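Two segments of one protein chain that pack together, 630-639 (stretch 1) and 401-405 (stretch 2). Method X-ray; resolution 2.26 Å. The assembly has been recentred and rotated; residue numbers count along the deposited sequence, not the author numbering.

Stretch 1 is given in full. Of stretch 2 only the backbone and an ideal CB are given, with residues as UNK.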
# COMPACT_ATOMS: atom_id res chain seq x y z
N TYR A 630 4.32 -3.39 -23.15
CA TYR A 630 4.65 -2.97 -21.80
C TYR A 630 6.03 -2.40 -21.71
O TYR A 630 6.21 -1.33 -21.12
CB TYR A 630 4.49 -4.13 -20.80
CG TYR A 630 4.96 -3.76 -19.42
CD1 TYR A 630 4.14 -3.07 -18.55
CD2 TYR A 630 6.20 -4.15 -18.97
CE1 TYR A 630 4.60 -2.73 -17.28
CE2 TYR A 630 6.63 -3.84 -17.69
CZ TYR A 630 5.83 -3.11 -16.86
OH TYR A 630 6.29 -2.82 -15.62
N TYR A 631 7.01 -3.08 -22.32
CA TYR A 631 8.41 -2.63 -22.19
C TYR A 631 8.59 -1.22 -22.68
O TYR A 631 9.51 -0.50 -22.21
CB TYR A 631 9.43 -3.57 -22.94
CG TYR A 631 9.40 -3.46 -24.42
CD1 TYR A 631 9.98 -2.36 -25.07
CD2 TYR A 631 8.74 -4.40 -25.19
CE1 TYR A 631 9.91 -2.22 -26.47
CE2 TYR A 631 8.67 -4.27 -26.57
CZ TYR A 631 9.28 -3.16 -27.22
OH TYR A 631 9.22 -3.04 -28.60
N ALA A 632 7.75 -0.82 -23.65
CA ALA A 632 7.89 0.52 -24.27
C ALA A 632 7.12 1.66 -23.61
O ALA A 632 7.10 2.77 -24.14
CB ALA A 632 7.48 0.45 -25.72
N TRP A 633 6.49 1.41 -22.47
CA TRP A 633 5.73 2.45 -21.79
C TRP A 633 6.69 3.50 -21.25
O TRP A 633 7.89 3.26 -21.13
CB TRP A 633 4.80 1.83 -20.69
CG TRP A 633 5.37 1.75 -19.31
CD1 TRP A 633 6.19 0.81 -18.82
CD2 TRP A 633 5.14 2.68 -18.24
NE1 TRP A 633 6.55 1.12 -17.54
CE2 TRP A 633 5.89 2.25 -17.15
CE3 TRP A 633 4.38 3.88 -18.13
CZ2 TRP A 633 5.91 2.93 -15.93
CZ3 TRP A 633 4.41 4.56 -16.94
CH2 TRP A 633 5.15 4.07 -15.84
N CYS A 634 6.15 4.68 -20.97
CA CYS A 634 6.89 5.80 -20.36
C CYS A 634 8.05 6.29 -21.22
O CYS A 634 9.04 6.79 -20.69
CB CYS A 634 7.40 5.43 -18.99
SG CYS A 634 7.64 6.79 -17.86
N ASN A 635 7.91 6.18 -22.53
CA ASN A 635 8.82 6.85 -23.44
C ASN A 635 8.19 8.09 -24.11
O ASN A 635 8.83 8.73 -24.89
CB ASN A 635 9.32 5.89 -24.53
CG ASN A 635 10.32 4.90 -23.97
OD1 ASN A 635 11.51 5.16 -23.90
ND2 ASN A 635 9.81 3.78 -23.52
N ARG A 636 6.94 8.42 -23.76
CA ARG A 636 6.25 9.55 -24.34
C ARG A 636 5.66 10.42 -23.24
O ARG A 636 4.61 10.96 -23.37
CB ARG A 636 5.19 9.02 -25.26
CG ARG A 636 5.80 8.28 -26.44
CD ARG A 636 4.77 7.54 -27.27
NE ARG A 636 4.02 6.55 -26.49
CZ ARG A 636 2.82 6.10 -26.81
NH1 ARG A 636 2.17 6.56 -27.87
NH2 ARG A 636 2.21 5.25 -26.02
N GLY A 637 6.40 10.58 -22.17
CA GLY A 637 6.06 11.45 -21.09
C GLY A 637 5.27 10.80 -19.97
O GLY A 637 4.69 9.71 -20.10
N GLU A 638 5.25 11.50 -18.85
CA GLU A 638 4.55 11.08 -17.66
C GLU A 638 3.06 10.91 -17.94
O GLU A 638 2.45 11.67 -18.69
CB GLU A 638 4.78 12.08 -16.55
CG GLU A 638 4.32 11.60 -15.18
CD GLU A 638 4.92 12.38 -14.01
OE1 GLU A 638 6.09 12.77 -14.06
OE2 GLU A 638 4.20 12.64 -13.05
N GLY A 639 2.48 9.85 -17.39
CA GLY A 639 1.07 9.61 -17.54
C GLY A 639 0.65 8.30 -16.91
O GLY A 639 1.49 7.49 -16.47
N UNK A 401 8.32 5.21 -9.18
CA UNK A 401 8.62 6.45 -9.91
C UNK A 401 7.84 6.47 -11.19
O UNK A 401 7.83 5.50 -11.92
CB UNK A 401 10.12 6.59 -10.20
N UNK A 402 7.14 7.56 -11.45
CA UNK A 402 6.30 7.61 -12.65
C UNK A 402 7.05 7.84 -13.94
O UNK A 402 6.50 7.65 -15.00
CB UNK A 402 5.25 8.71 -12.49
N UNK A 403 8.30 8.29 -13.85
CA UNK A 403 9.16 8.35 -15.02
C UNK A 403 10.54 7.80 -14.71
O UNK A 403 10.94 7.72 -13.54
CB UNK A 403 9.27 9.79 -15.53
N UNK A 404 11.27 7.40 -15.76
CA UNK A 404 12.56 6.79 -15.58
C UNK A 404 13.54 7.88 -15.26
O UNK A 404 13.25 9.03 -15.50
CB UNK A 404 12.99 5.99 -16.81
N UNK A 405 14.67 7.54 -14.68
CA UNK A 405 15.65 8.54 -14.32
C UNK A 405 17.05 7.95 -14.32
O UNK A 405 17.25 6.76 -14.63
CB UNK A 405 15.32 9.14 -12.95

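Position 401 opens the segment at a distance from stretch 1. Its CA-to-CB bond points sideways, nothing of the partner lies within 5.5 Å of the ideal CB, and phi/psi of -91/130 suits nearly any residue. Stretch 1 sets no rule here, so a polar or charged chain would do as well as any other. The deposited residue is Lys401, whose end leads away from the partner.

At position 402 the CB points sideways, yet its ideal position lies 4.0 Å from Glu638 CD, so a chain here must lie beside a carboxylate. The backbone O of 402 lies close to stretch 1, 3.9 Å from Trp633 CH2 and 3.2 Å from Cys634 SG. A phi of -78° permits proline. A small or compact apolar residue would fit, and a longer chain carrying a donor could reach for the acid. The deposited residue is Pro402, which takes the compact solution: its CG lies 3.9 Å from Glu638 OE2, a plain van der Waals approach. Its carbonyl O also accepts from a water, at 2.5 Å from the water oxygen, and the same water accepts from Gly639 N at 3.0 Å.

Position 403 is extended, at -134/160, a region where beta-branched residues are comfortable. Its CA is 6.0 Å from the CA of Glu638, the nearest CA pair across the two stretches. The ideal CB lies 4.1 Å from Cys634 SG and 4.6 Å from Glu638 OE1, which asks for a chain able to cover sulfur while tolerating an acid nearby. Valine, isoleucine or threonine would all suit, and threonine would add a hydroxyl. The deposited residue is Val403, with chi1 in the m well. Its CG1 packs 4.0 Å from Cys634 SG and comes within 3.6 Å of Glu638 OE1.

At position 404 the ideal CB has nothing of stretch 1 within 5.5 Å and points sideways, so a short chain would leave the partner untouched. What stretch 1 offers lies farther off: the carbonyl oxygens of Tyr631, Trp633 and Cys634, a cluster of acceptors calling for a long donor. Lysine or arginine could answer, the latter with two nitrogens for one oxygen. The deposited residue is Arg404. With chi2 and chi3 both t, the chain runs out extended and its end comes nearer the partner. Trp633 O lies at the edge of the guanidinium, near its plane, and accepts from both Arg404 NH1, at 3.0 Å, and Arg404 NH2, at 2.9 Å. Cys634 O is 3.3 Å from Arg404 NH1, but the angle is too poor for a hydrogen bond; that carbonyl instead accepts from a water oxygen 2.7 Å away, which in turn accepts from Arg404 N at 3.2 Å. Arg404 CZ is 5.3 Å from the centroid of the five-membered ring of Trp633, long for a cation-pi contact and at most a weak attraction.

Position 405 is nearly fully extended and out of reach of stretch 1, leaving the choice open. The deposited residue is Gln405, which makes no contact here.

Stretch 2, residues 401-405: KPVRQ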
# COMPACT_ATOMS: atom_id res chain seq x y z
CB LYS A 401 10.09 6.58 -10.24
CG LYS A 401 11.00 6.53 -9.06
CD LYS A 401 10.72 7.67 -8.12
CE LYS A 401 11.43 7.44 -6.81
NZ LYS A 401 11.43 8.74 -6.07
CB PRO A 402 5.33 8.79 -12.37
CG PRO A 402 6.05 9.63 -11.38
CD PRO A 402 6.88 8.70 -10.53
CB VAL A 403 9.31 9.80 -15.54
CG1 VAL A 403 7.95 10.33 -15.92
CG2 VAL A 403 10.01 10.73 -14.54
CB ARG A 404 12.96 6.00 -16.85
CG ARG A 404 12.05 4.81 -17.21
CD ARG A 404 12.69 3.85 -18.23
NE ARG A 404 11.79 2.76 -18.58
CZ ARG A 404 10.82 2.85 -19.46
NH1 ARG A 404 10.62 3.96 -20.12
NH2 ARG A 404 9.98 1.85 -19.61
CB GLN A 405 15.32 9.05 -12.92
CG GLN A 405 15.27 7.95 -11.88
CD GLN A 405 14.82 8.43 -10.50
OE1 GLN A 405 13.71 8.96 -10.31
NE2 GLN A 405 15.67 8.18 -9.50
O HOH W 1 4.08 8.04 -15.57
O HOH W 2 10.84 7.68 -18.88
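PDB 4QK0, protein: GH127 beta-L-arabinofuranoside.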